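Local coordinates for protein MgGH51 (Meripilus giganteus, PDB 6ZPV) that acts as a GH51 alpha-L-arabinofuranosidase, a glycosidase that hydrolyses terminal alpha-L-arabinofuranosyl residues from arabinose-containing glycans, at residues 379-384 against 395-400; 427-432 against 478-483; 15-20 against 472-477; 297-302 against 356-361. All blocks are in the same frame, centred on the assembly; numbering follows the deposited sequence.

How the contacts relate
Three of the four contacts lie on one eight-stranded parallel sheet, the (beta/alpha)8 barrel. Contact 1 joins strands 378-381 and 396-403, contact 2 joins 424-432 and 474-479, and contact 3 sets the lead-in to strand 20-21 against strand 474-479, which it shares with contact 2. Contact 4 sits on the outside, where helix 359-373 begins. Centres of contacts 1, 2 and 3 are 13 to 15 Å apart; contact 4 is 16 Å from contact 1 and 29 Å from contact 3. Along the chain, contact 3 spans contacts 4 and 1, which follow in that order; contact 2 crosses contact 3. The barrel is thus closed by bringing the chain before the first barrel strand against the last one.

Contact 1: 379-384 against 395-400; sequences FIATTN and QSYDVH
The carbonyl oxygen of Ala381 takes one hydrogen bond and one CA-H contact from the neighbouring strand. Asp398 N donates to Ala381 O over 3.0 Å, nearly along the C=O axis, and the CA-H of Tyr397 leans in on the same oxygen. On its other side Ala381 N makes a straight bond (170°) to Ser396 O, so the residue is held through both its backbone polar atoms. Tyr397 pairs with Ala381 in parallel register, and their side chains share a face of the sheet: Ala381 CB rests against Tyr397 CE1 at 3.6 Å. CG of Tyr397 stands anti to its carbonyl carbon (chi1 -84°). The ring beyond it reaches the turn, where CD1 comes within 3.3 Å of Thr383 O and Thr383 OG1 lies in the ring plane at the edge. The phenol donates to a water 2.7 Å from Tyr397 OH, which also accepts from Thr383 OG1 and donates to Asn384 O; the N-H of Trp386, one of the residues around a bound glycan, bonds to the same phenol oxygen. An alanine at Tyr397 would probably leave Trp386 N without this acceptor, cost the water a donor, and open a gap beside Ala381 CB. On the other face Ile380 CG2 packs over Asp398 N at 3.6 Å. The Asp398 carboxylate receives His400 NE2 on OD2, from above its plane, at 2.7 Å, while OD1 takes Gly428 N. Beyond Ala381 no direct backbone bond follows; waters join Thr382 O and Thr383 O to Asp398 O. This is the parallel strand pairing of a (beta/alpha)8 barrel, the catalytic domain of GH51 enzymes.

Contact 2: 427-432 against 478-483; sequences EGEYAA and SYAPLL
Ser478 OG stands between its backbone N and carbonyl carbon (chi1 42°), within reach of Gly428 O; Tyr430 CG takes the same kind of position (chi1 65°), and the ring beyond it lies against the Ser478 peptide, Tyr430 CE1 being 3.4 Å from Ser478 C. The Ser478 hydroxyl donates to Gly428 O over 2.9 Å, coming from well above the carbonyl plane. Beside it Ser478 N gives a straight bond (165°) to Glu427 O, so one residue holds two successive carbonyls. A weak bond follows from Tyr430 N to Ser478 O, at 3.3 Å. Here strands 424-432 and 474-479 run parallel as neighbours in the (beta/alpha)8 barrel, and the chain turns a corner at Glu429, at the end of the strands where this family keeps its active site. The Glu429 side chain starts out away from 478-483, though its CB and CG still touch Ala480 CB, 3.9 Å from CG. Its carboxylate pairs with Arg226 in a salt bridge and meets Tyr402 OH and a bound glycerol. After the corner, Ala480 N donates to Tyr430 O at 3.1 Å, from above that carbonyl's plane. Tyr479 CA sits over the rim of the Tyr430 ring, and Tyr430 OH bonds to Gln512. Ala431 CB comes over a face of the Tyr479 ring in a CH-pi contact, 3.6 Å from CZ and toward the rim. At the ring's edge, in its plane, a water accepts from Tyr479 OH and donates to Ala432 O.

Contact 3: 15-20 against 472-477; sequences STLYGL and DIVFAA. With SO4 (sulfate ion), chain R.
Leu17 and Ala476 come together with their CA atoms only 4.0 Å apart, and around them the packing is tight. The backbones lie so near that the CA-H of Ala476 touches both Thr16 O and Leu17 O, each 3.3 Å from Ala476 CA. On one side of this pair Thr16 OG1, standing between its backbone N and carbonyl carbon (chi1 51°), donates to Phe475 O over a short 2.6 Å. On the other, Gly19 N bonds to Ala477 O at 3.1 Å as the chain leads toward strand 20-21; this lead-in meets strand 474-479 where the barrel closes. Ala477 CB lies on Leu17 O, 3.6 Å away. The side chains make a looser fit: Leu17 CD1 stays 4.1 Å from Val474 CG1, the two crossing at a slant, and Leu17 CG instead covers the centre of its neighbour Tyr18's ring. Ser15 lies on the solvent side, where it meets a sulfate, probably from the crystallisation liquor, through a straight bond (177°) from Ser15 N to sulfate O4 and a second from its hydroxyl; Arg344 also bonds to the ion. Thr16 O and Phe475 O lie 3.1 Å apart, two acceptors whose repulsion the Thr16 hydroxyl, donating to Phe475 O, probably lessens. Backbone and one hydroxyl, rather than interlocked side chains, thus appear to seal this seam.

Contact 4: 297-302 against 356-361; sequences GTSLAE and AGSYPY
Tyr361 reaches from the first turn of helix 359-373 across to the loop 297-302, which follows barrel strand 284-289; both belong to the outer layer of the (beta/alpha)8 domain. The side chain leaves its backbone with CG between the backbone N and the carbonyl carbon (chi1 72°). Its CB meets the Glu302 carboxylate first, 3.7 Å from Glu302 CD, and CG lies under the same group, near OE1. CD1 comes to 3.6 Å from Glu302 CB, which sits over this ring face, offset toward the rim, in a CH-pi contact. Further out, CE1 lies 3.5 Å from Glu302 N, and CZ nears Leu300 O. At the tip Tyr361 OH donates to Leu300 O over 2.6 Å, with that oxygen at the ring edge and in its plane. The Glu302 chain is extended beyond CG, and it and the tyrosine slide past each other in opposite directions, carboxylate and ring planes only 17° apart. Ser358 O occupies the opposite face, 3.5 Å above the ring centre, so the ring is held flat between Glu302 and its own helix start. A phenylalanine in place of Tyr361 would probably leave Leu300 O without this hydroxyl donor and the tip of the ring without its anchor. The carboxylate of Glu302 also lies near that of Asp365, a like charge probably unfavourable for it. Beside the ring, the hydroxyls of Ser299 and Ser358 hydrogen-bond, OG to OG, at 2.7 Å, and Arg362 NE reaches the Ser358 oxygen as well.

Contact 1: 379-384 against 395-400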
loop_
_atom_site.group_PDB
_atom_site.type_symbol
_atom_site.label_atom_id
_atom_site.label_comp_id
_atom_site.label_asym_id
_atom_site.label_seq_id
_atom_site.Cartn_x
_atom_site.Cartn_y
_atom_site.Cartn_z
ATOM N N PHE A 379 9.453 -10.914 16.796
ATOM C CA PHE A 379 8.096 -11.341 16.451
ATOM C C PHE A 379 7.059 -10.501 17.167
ATOM O O PHE A 379 7.120 -10.299 18.396
ATOM C CB PHE A 379 7.901 -12.842 16.710
ATOM C CG PHE A 379 8.726 -13.682 15.749
ATOM C CD1 PHE A 379 8.230 -13.954 14.474
ATOM C CD2 PHE A 379 10.005 -14.089 16.054
ATOM C CE1 PHE A 379 8.990 -14.643 13.539
ATOM C CE2 PHE A 379 10.777 -14.745 15.109
ATOM C CZ PHE A 379 10.282 -15.014 13.857
ATOM N N ILE A 380 6.049 -10.049 16.426
ATOM C CA ILE A 380 5.017 -9.114 16.936
ATOM C C ILE A 380 3.688 -9.858 17.077
ATOM O O ILE A 380 3.191 -10.448 16.092
ATOM C CB ILE A 380 4.872 -7.920 15.979
ATOM C CG1 ILE A 380 6.186 -7.215 15.678
ATOM C CG2 ILE A 380 3.836 -6.987 16.505
ATOM C CD1 ILE A 380 6.180 -6.343 14.479
ATOM N N ALA A 381 3.096 -9.788 18.272
ATOM C CA ALA A 381 1.803 -10.389 18.589
ATOM C C ALA A 381 0.663 -9.428 18.202
ATOM O O ALA A 381 0.824 -8.195 18.284
ATOM C CB ALA A 381 1.767 -10.752 20.048
ATOM N N THR A 382 -0.505 -10.020 17.906
ATOM C CA THR A 382 -1.606 -9.232 17.382
ATOM C C THR A 382 -2.864 -9.274 18.236
ATOM O O THR A 382 -3.857 -8.597 17.909
ATOM C CB THR A 382 -1.968 -9.724 15.967
ATOM O OG1 THR A 382 -2.593 -10.990 16.144
ATOM C CG2 THR A 382 -0.787 -9.762 15.032
ATOM N N THR A 383 -2.886 -10.070 19.311
ATOM C CA THR A 383 -3.950 -9.989 20.284
ATOM C C THR A 383 -3.853 -8.642 21.053
ATOM O O THR A 383 -2.829 -7.947 20.972
ATOM C CB THR A 383 -3.893 -11.192 21.234
ATOM O OG1 THR A 383 -2.525 -11.549 21.498
ATOM C CG2 THR A 383 -4.642 -12.376 20.657
ATOM N N ASN A 384 -4.899 -8.357 21.824
ATOM C CA ASN A 384 -4.831 -7.184 22.715
ATOM C C ASN A 384 -3.698 -7.417 23.714
ATOM O O ASN A 384 -3.466 -8.586 24.187
ATOM C CB ASN A 384 -6.156 -7.013 23.467
ATOM C CG ASN A 384 -7.301 -6.701 22.544
ATOM O OD1 ASN A 384 -7.135 -6.022 21.531
ATOM N ND2 ASN A 384 -8.487 -7.163 22.919
ATOM N N GLN A 395 7.837 -9.865 22.530
ATOM C CA GLN A 395 8.663 -8.659 22.640
ATOM C C GLN A 395 7.941 -7.421 22.140
ATOM O O GLN A 395 8.362 -6.309 22.529
ATOM C CB GLN A 395 9.950 -8.864 21.873
ATOM C CG GLN A 395 10.800 -9.981 22.436
ATOM C CD GLN A 395 12.149 -9.882 21.817
ATOM O OE1 GLN A 395 12.383 -10.386 20.698
ATOM N NE2 GLN A 395 13.019 -9.194 22.544
ATOM N N SER A 396 6.939 -7.571 21.308
ATOM C CA SER A 396 6.173 -6.447 20.746
ATOM C C SER A 396 4.718 -6.847 20.551
ATOM O O SER A 396 4.410 -8.042 20.270
ATOM C CB SER A 396 6.753 -6.016 19.449
ATOM O OG SER A 396 8.074 -5.529 19.513
ATOM N N TYR A 397 3.857 -5.849 20.591
ATOM C CA TYR A 397 2.438 -5.946 20.225
ATOM C C TYR A 397 2.107 -4.887 19.169
ATOM O O TYR A 397 2.655 -3.771 19.221
ATOM C CB TYR A 397 1.520 -5.685 21.422
ATOM C CG TYR A 397 1.279 -6.895 22.300
ATOM C CD1 TYR A 397 0.332 -7.840 21.922
ATOM C CD2 TYR A 397 1.933 -7.132 23.495
ATOM C CE1 TYR A 397 0.034 -8.943 22.682
ATOM C CE2 TYR A 397 1.655 -8.247 24.263
ATOM C CZ TYR A 397 0.692 -9.167 23.869
ATOM O OH TYR A 397 0.372 -10.217 24.671
ATOM N N ASP A 398 1.183 -5.230 18.261
ATOM C CA ASP A 398 0.594 -4.352 17.266
ATOM C C ASP A 398 -0.764 -3.880 17.785
ATOM O O ASP A 398 -1.654 -4.718 18.047
ATOM C CB ASP A 398 0.446 -5.045 15.913
ATOM C CG ASP A 398 -0.084 -4.151 14.797
ATOM O OD1 ASP A 398 -0.282 -2.935 15.098
ATOM O OD2 ASP A 398 -0.339 -4.659 13.674
ATOM N N VAL A 399 -0.912 -2.569 17.957
ATOM C CA VAL A 399 -2.151 -1.906 18.439
ATOM C C VAL A 399 -2.786 -1.159 17.285
ATOM O O VAL A 399 -2.112 -0.356 16.599
ATOM C CB VAL A 399 -1.787 -0.959 19.606
ATOM C CG1 VAL A 399 -3.006 -0.270 20.158
ATOM C CG2 VAL A 399 -1.010 -1.655 20.691
ATOM N N HIS A 400 -4.089 -1.365 17.060
ATOM C CA HIS A 400 -4.853 -0.674 16.010
ATOM C C HIS A 400 -5.932 0.185 16.648
ATOM O O HIS A 400 -6.604 -0.290 17.555
ATOM C CB HIS A 400 -5.550 -1.684 15.069
ATOM C CG HIS A 400 -4.610 -2.608 14.365
ATOM N ND1 HIS A 400 -5.078 -3.676 13.617
ATOM C CD2 HIS A 400 -3.262 -2.638 14.284
ATOM C CE1 HIS A 400 -4.029 -4.310 13.126
ATOM N NE2 HIS A 400 -2.907 -3.720 13.501
HETATM O O HOH W 1 8.367 -11.725 20.375
HETATM O O HOH W 2 10.823 -12.020 19.190
HETATM O O HOH W 3 -3.471 -6.174 16.512
HETATM O O HOH W 4 -2.141 -11.041 24.159
HETATM O O HOH W 5 -2.128 -5.316 20.696
#

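Contact 2: 427-432 against 478-483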
loop_
_atom_site.group_PDB
_atom_site.type_symbol
_atom_site.label_atom_id
_atom_site.label_comp_id
_atom_site.label_asym_id
_atom_site.label_seq_id
_atom_site.Cartn_x
_atom_site.Cartn_y
_atom_site.Cartn_z
ATOM N N GLU A 427 2.062 0.878 16.542
ATOM C CA GLU A 427 0.722 1.375 16.241
ATOM C C GLU A 427 0.486 1.105 14.751
ATOM O O GLU A 427 0.656 2.013 13.909
ATOM C CB GLU A 427 0.597 2.847 16.607
ATOM C CG GLU A 427 -0.850 3.279 16.739
ATOM C CD GLU A 427 -1.499 3.028 18.081
ATOM O OE1 GLU A 427 -0.835 2.604 19.033
ATOM O OE2 GLU A 427 -2.760 3.293 18.187
ATOM N N GLY A 428 0.184 -0.165 14.424
ATOM C CA GLY A 428 0.251 -0.603 13.035
ATOM C C GLY A 428 -0.871 -0.154 12.151
ATOM O O GLY A 428 -0.771 -0.250 10.919
ATOM N N GLU A 429 -1.990 0.294 12.758
ATOM C CA GLU A 429 -3.067 0.941 12.011
ATOM C C GLU A 429 -3.653 2.001 12.945
ATOM O O GLU A 429 -4.104 1.671 14.049
ATOM C CB GLU A 429 -4.213 -0.043 11.668
ATOM C CG GLU A 429 -3.775 -1.200 10.776
ATOM C CD GLU A 429 -4.817 -2.252 10.480
ATOM O OE1 GLU A 429 -6.055 -1.919 10.512
ATOM O OE2 GLU A 429 -4.431 -3.421 10.260
ATOM N N TYR A 430 -3.791 3.198 12.427
ATOM C CA TYR A 430 -4.599 4.215 13.107
ATOM C C TYR A 430 -5.093 5.208 12.081
ATOM O O TYR A 430 -4.423 5.488 11.095
ATOM C CB TYR A 430 -3.860 4.922 14.270
ATOM C CG TYR A 430 -2.657 5.754 13.893
ATOM C CD1 TYR A 430 -1.443 5.193 13.555
ATOM C CD2 TYR A 430 -2.763 7.146 13.858
ATOM C CE1 TYR A 430 -0.357 5.974 13.206
ATOM C CE2 TYR A 430 -1.691 7.925 13.498
ATOM C CZ TYR A 430 -0.473 7.364 13.180
ATOM O OH TYR A 430 0.585 8.150 12.861
ATOM N N ALA A 431 -6.253 5.810 12.391
ATOM C CA ALA A 431 -6.790 6.918 11.618
ATOM C C ALA A 431 -8.017 7.469 12.331
ATOM O O ALA A 431 -8.794 6.710 12.956
ATOM C CB ALA A 431 -7.258 6.491 10.221
ATOM N N ALA A 432 -8.214 8.778 12.201
ATOM C CA ALA A 432 -9.494 9.422 12.590
ATOM C C ALA A 432 -10.446 9.312 11.410
ATOM O O ALA A 432 -10.214 9.926 10.381
ATOM C CB ALA A 432 -9.228 10.856 13.012
ATOM N N SER A 478 1.933 3.534 11.851
ATOM C CA SER A 478 1.473 3.723 10.472
ATOM C C SER A 478 -0.027 3.980 10.420
ATOM O O SER A 478 -0.841 3.241 11.010
ATOM C CB SER A 478 1.838 2.488 9.613
ATOM O OG SER A 478 1.612 1.252 10.268
ATOM N N TYR A 479 -0.392 5.001 9.650
ATOM C CA TYR A 479 -1.798 5.287 9.292
ATOM C C TYR A 479 -2.363 4.142 8.440
ATOM O O TYR A 479 -1.608 3.508 7.688
ATOM C CB TYR A 479 -1.836 6.605 8.492
ATOM C CG TYR A 479 -3.195 7.166 8.139
ATOM C CD1 TYR A 479 -3.958 6.690 7.099
ATOM C CD2 TYR A 479 -3.706 8.228 8.883
ATOM C CE1 TYR A 479 -5.193 7.223 6.761
ATOM C CE2 TYR A 479 -4.926 8.785 8.531
ATOM C CZ TYR A 479 -5.680 8.302 7.478
ATOM O OH TYR A 479 -6.910 8.821 7.110
ATOM N N ALA A 480 -3.669 3.930 8.493
ATOM C CA ALA A 480 -4.258 2.971 7.545
ATOM C C ALA A 480 -5.665 3.343 7.181
ATOM O O ALA A 480 -6.395 3.875 8.049
ATOM C CB ALA A 480 -4.222 1.570 8.097
ATOM N N PRO A 481 -6.140 2.988 5.968
ATOM C CA PRO A 481 -5.339 2.488 4.858
ATOM C C PRO A 481 -4.473 3.586 4.219
ATOM O O PRO A 481 -4.745 4.793 4.298
ATOM C CB PRO A 481 -6.388 2.007 3.814
ATOM C CG PRO A 481 -7.636 1.856 4.620
ATOM C CD PRO A 481 -7.574 2.936 5.689
ATOM N N LEU A 482 -3.443 3.120 3.491
ATOM C CA LEU A 482 -2.489 3.965 2.780
ATOM C C LEU A 482 -3.080 4.551 1.513
ATOM O O LEU A 482 -2.816 5.736 1.242
ATOM C CB LEU A 482 -1.273 3.116 2.492
ATOM C CG LEU A 482 -0.085 3.823 1.839
ATOM C CD1 LEU A 482 0.446 4.951 2.695
ATOM C CD2 LEU A 482 0.998 2.826 1.526
ATOM N N LEU A 483 -3.769 3.720 0.720
ATOM C CA LEU A 483 -4.061 4.067 -0.668
ATOM C C LEU A 483 -5.523 3.853 -1.002
ATOM O O LEU A 483 -6.177 2.913 -0.490
ATOM C CB LEU A 483 -3.184 3.233 -1.611
ATOM C CG LEU A 483 -1.739 3.700 -1.718
ATOM C CD1 LEU A 483 -0.855 2.711 -2.392
ATOM C CD2 LEU A 483 -1.652 5.019 -2.452
HETATM O O HOH W 6 -8.080 10.934 8.745
#

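Contact 3: 15-20 against 472-477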
loop_
_atom_site.group_PDB
_atom_site.type_symbol
_atom_site.label_atom_id
_atom_site.label_comp_id
_atom_site.label_asym_id
_atom_site.label_seq_id
_atom_site.Cartn_x
_atom_site.Cartn_y
_atom_site.Cartn_z
ATOM N N SER A 15 14.732 4.602 14.635
ATOM C CA SER A 15 14.727 4.874 13.183
ATOM C C SER A 15 13.400 4.461 12.561
ATOM O O SER A 15 13.062 5.057 11.513
ATOM C CB SER A 15 15.889 4.145 12.513
ATOM O OG SER A 15 15.676 2.756 12.402
ATOM N N THR A 16 12.689 3.545 13.156
ATOM C CA THR A 16 11.460 2.960 12.634
ATOM C C THR A 16 10.185 3.689 13.025
ATOM O O THR A 16 9.115 3.202 12.689
ATOM C CB THR A 16 11.413 1.491 13.092
ATOM O OG1 THR A 16 11.625 1.443 14.509
ATOM C CG2 THR A 16 12.426 0.632 12.376
ATOM N N LEU A 17 10.281 4.849 13.691
ATOM C CA LEU A 17 9.042 5.383 14.303
ATOM C C LEU A 17 7.939 5.577 13.286
ATOM O O LEU A 17 6.770 5.275 13.620
ATOM C CB LEU A 17 9.332 6.676 15.039
ATOM C CG LEU A 17 8.160 7.269 15.803
ATOM C CD1 LEU A 17 7.527 6.303 16.771
ATOM C CD2 LEU A 17 8.607 8.522 16.541
ATOM N N TYR A 18 8.192 6.127 12.112
ATOM C CA TYR A 18 7.144 6.443 11.139
ATOM C C TYR A 18 7.245 5.569 9.904
ATOM O O TYR A 18 8.346 5.523 9.295
ATOM C CB TYR A 18 7.140 7.926 10.750
ATOM C CG TYR A 18 7.018 8.848 11.943
ATOM C CD1 TYR A 18 5.808 8.980 12.610
ATOM C CD2 TYR A 18 8.098 9.542 12.428
ATOM C CE1 TYR A 18 5.697 9.798 13.743
ATOM C CE2 TYR A 18 7.993 10.360 13.547
ATOM C CZ TYR A 18 6.804 10.480 14.216
ATOM O OH TYR A 18 6.657 11.297 15.316
ATOM N N GLY A 19 6.168 4.957 9.470
ATOM C CA GLY A 19 6.199 4.121 8.254
ATOM C C GLY A 19 4.836 3.924 7.683
ATOM O O GLY A 19 3.891 4.643 8.052
ATOM N N LEU A 20 4.700 2.941 6.809
ATOM C CA LEU A 20 3.500 2.716 6.010
ATOM C C LEU A 20 2.871 1.366 6.310
ATOM O O LEU A 20 3.572 0.379 6.628
ATOM C CB LEU A 20 3.859 2.745 4.521
ATOM C CG LEU A 20 4.625 3.962 4.033
ATOM C CD1 LEU A 20 4.806 3.876 2.531
ATOM C CD2 LEU A 20 3.975 5.270 4.422
ATOM N N ASP A 472 10.432 5.694 23.482
ATOM C CA ASP A 472 11.235 4.701 24.193
ATOM C C ASP A 472 10.586 3.339 24.104
ATOM O O ASP A 472 11.311 2.326 24.082
ATOM C CB ASP A 472 11.509 5.135 25.631
ATOM C CG ASP A 472 10.286 5.357 26.502
ATOM O OD1 ASP A 472 9.300 5.934 25.984
ATOM O OD2 ASP A 472 10.373 5.009 27.687
ATOM N N ILE A 473 9.260 3.257 24.085
ATOM C CA ILE A 473 8.516 1.981 23.974
ATOM C C ILE A 473 7.735 1.881 22.653
ATOM O O ILE A 473 7.448 0.750 22.240
ATOM C CB ILE A 473 7.617 1.717 25.190
ATOM C CG1 ILE A 473 6.465 2.706 25.314
ATOM C CG2 ILE A 473 8.459 1.572 26.431
ATOM C CD1 ILE A 473 5.409 2.322 26.356
ATOM N N VAL A 474 7.302 2.972 22.034
ATOM C CA VAL A 474 6.648 2.947 20.728
ATOM C C VAL A 474 7.732 2.941 19.661
ATOM O O VAL A 474 8.495 3.929 19.569
ATOM C CB VAL A 474 5.685 4.126 20.532
ATOM C CG1 VAL A 474 5.083 4.055 19.113
ATOM C CG2 VAL A 474 4.602 4.165 21.585
ATOM N N PHE A 475 7.864 1.855 18.905
ATOM C CA PHE A 475 8.943 1.759 17.937
ATOM C C PHE A 475 8.521 2.059 16.507
ATOM O O PHE A 475 9.403 2.289 15.660
ATOM C CB PHE A 475 9.693 0.414 17.991
ATOM C CG PHE A 475 9.028 -0.759 17.349
ATOM C CD1 PHE A 475 7.976 -1.448 17.990
ATOM C CD2 PHE A 475 9.372 -1.180 16.082
ATOM C CE1 PHE A 475 7.383 -2.556 17.419
ATOM C CE2 PHE A 475 8.779 -2.306 15.522
ATOM C CZ PHE A 475 7.769 -2.972 16.187
ATOM N N ALA A 476 7.229 2.057 16.205
ATOM C CA ALA A 476 6.754 2.149 14.815
ATOM C C ALA A 476 5.274 2.530 14.854
ATOM O O ALA A 476 4.535 2.096 15.758
ATOM C CB ALA A 476 6.956 0.802 14.146
ATOM N N ALA A 477 4.828 3.260 13.845
ATOM C CA ALA A 477 3.444 3.737 13.743
ATOM C C ALA A 477 3.121 3.987 12.283
ATOM O O ALA A 477 3.897 4.650 11.583
ATOM C CB ALA A 477 3.276 4.975 14.558
HETATM S S SO4 R . 16.375 1.310 15.442
HETATM O O1 SO4 R . 15.347 1.258 14.383
HETATM O O2 SO4 R . 17.527 0.493 15.206
HETATM O O3 SO4 R . 15.711 0.824 16.712
HETATM O O4 SO4 R . 16.656 2.723 15.646
#

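Contact 4: 297-302 against 356-361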
loop_
_atom_site.group_PDB
_atom_site.type_symbol
_atom_site.label_atom_id
_atom_site.label_comp_id
_atom_site.label_asym_id
_atom_site.label_seq_id
_atom_site.Cartn_x
_atom_site.Cartn_y
_atom_site.Cartn_z
ATOM N N GLY A 297 -13.862 -17.175 10.640
ATOM C CA GLY A 297 -13.905 -17.617 12.033
ATOM C C GLY A 297 -13.246 -18.926 12.337
ATOM O O GLY A 297 -13.195 -19.311 13.528
ATOM N N THR A 298 -12.681 -19.614 11.331
ATOM C CA THR A 298 -12.041 -20.922 11.571
ATOM C C THR A 298 -10.594 -20.767 11.986
ATOM O O THR A 298 -9.771 -20.191 11.240
ATOM C CB THR A 298 -12.125 -21.789 10.341
ATOM O OG1 THR A 298 -13.503 -22.000 10.053
ATOM C CG2 THR A 298 -11.478 -23.129 10.496
ATOM N N SER A 299 -10.269 -21.331 13.133
ATOM C CA SER A 299 -8.894 -21.561 13.582
ATOM C C SER A 299 -8.508 -22.991 13.234
ATOM O O SER A 299 -9.252 -23.898 13.629
ATOM C CB SER A 299 -8.725 -21.364 15.058
ATOM O OG SER A 299 -8.991 -20.004 15.465
ATOM N N LEU A 300 -7.367 -23.195 12.651
ATOM C CA LEU A 300 -6.839 -24.563 12.538
ATOM C C LEU A 300 -6.585 -25.141 13.922
ATOM O O LEU A 300 -6.118 -24.414 14.826
ATOM C CB LEU A 300 -5.560 -24.538 11.740
ATOM C CG LEU A 300 -5.706 -24.128 10.279
ATOM C CD1 LEU A 300 -4.336 -24.195 9.650
ATOM C CD2 LEU A 300 -6.723 -25.016 9.555
ATOM N N ALA A 301 -6.857 -26.414 14.067
ATOM C CA ALA A 301 -6.534 -27.120 15.295
ATOM C C ALA A 301 -5.021 -27.111 15.506
ATOM O O ALA A 301 -4.224 -27.114 14.535
ATOM C CB ALA A 301 -7.045 -28.572 15.189
ATOM N N GLU A 302 -4.589 -27.244 16.765
ATOM C CA GLU A 302 -3.166 -27.261 17.026
ATOM C C GLU A 302 -2.458 -28.347 16.217
ATOM O O GLU A 302 -1.338 -28.116 15.748
ATOM C CB GLU A 302 -2.914 -27.338 18.521
ATOM C CG GLU A 302 -1.448 -27.194 18.830
ATOM C CD GLU A 302 -1.152 -26.962 20.236
ATOM O OE1 GLU A 302 -2.027 -27.228 21.109
ATOM O OE2 GLU A 302 -0.037 -26.497 20.486
ATOM N N ALA A 356 -8.939 -14.945 19.901
ATOM C CA ALA A 356 -8.045 -15.058 21.057
ATOM C C ALA A 356 -8.138 -16.379 21.787
ATOM O O ALA A 356 -7.259 -16.678 22.611
ATOM C CB ALA A 356 -8.248 -13.874 21.950
ATOM N N GLY A 357 -9.202 -17.157 21.539
ATOM C CA GLY A 357 -9.280 -18.504 22.124
ATOM C C GLY A 357 -8.240 -19.437 21.590
ATOM O O GLY A 357 -7.738 -20.269 22.375
ATOM N N SER A 358 -7.851 -19.311 20.343
ATOM C CA SER A 358 -6.807 -20.164 19.729
ATOM C C SER A 358 -5.453 -19.483 19.621
ATOM O O SER A 358 -4.463 -20.185 19.416
ATOM C CB SER A 358 -7.277 -20.629 18.373
ATOM O OG SER A 358 -7.377 -19.508 17.513
ATOM N N TYR A 359 -5.406 -18.163 19.667
ATOM C CA TYR A 359 -4.101 -17.516 19.437
ATOM C C TYR A 359 -3.048 -18.006 20.413
ATOM O O TYR A 359 -1.882 -18.117 20.004
ATOM C CB TYR A 359 -4.174 -15.989 19.447
ATOM C CG TYR A 359 -2.953 -15.299 18.872
ATOM C CD1 TYR A 359 -2.620 -15.423 17.522
ATOM C CD2 TYR A 359 -2.173 -14.425 19.612
ATOM C CE1 TYR A 359 -1.600 -14.714 16.928
ATOM C CE2 TYR A 359 -1.161 -13.677 19.026
ATOM C CZ TYR A 359 -0.912 -13.779 17.671
ATOM O OH TYR A 359 0.040 -12.945 17.103
ATOM N N PRO A 360 -3.323 -18.303 21.710
ATOM C CA PRO A 360 -2.219 -18.754 22.551
ATOM C C PRO A 360 -1.435 -19.947 21.980
ATOM O O PRO A 360 -0.212 -19.918 21.954
ATOM C CB PRO A 360 -2.860 -18.980 23.882
ATOM C CG PRO A 360 -4.015 -17.990 23.923
ATOM C CD PRO A 360 -4.543 -18.013 22.501
ATOM N N TYR A 361 -2.110 -20.972 21.481
ATOM C CA TYR A 361 -1.383 -22.118 20.922
ATOM C C TYR A 361 -0.823 -21.789 19.544
ATOM O O TYR A 361 0.208 -22.320 19.155
ATOM C CB TYR A 361 -2.172 -23.445 20.963
ATOM C CG TYR A 361 -3.336 -23.606 20.002
ATOM C CD1 TYR A 361 -3.125 -23.761 18.644
ATOM C CD2 TYR A 361 -4.644 -23.656 20.437
ATOM C CE1 TYR A 361 -4.198 -23.949 17.763
ATOM C CE2 TYR A 361 -5.712 -23.828 19.588
ATOM C CZ TYR A 361 -5.486 -24.021 18.248
ATOM O OH TYR A 361 -6.588 -24.182 17.411
#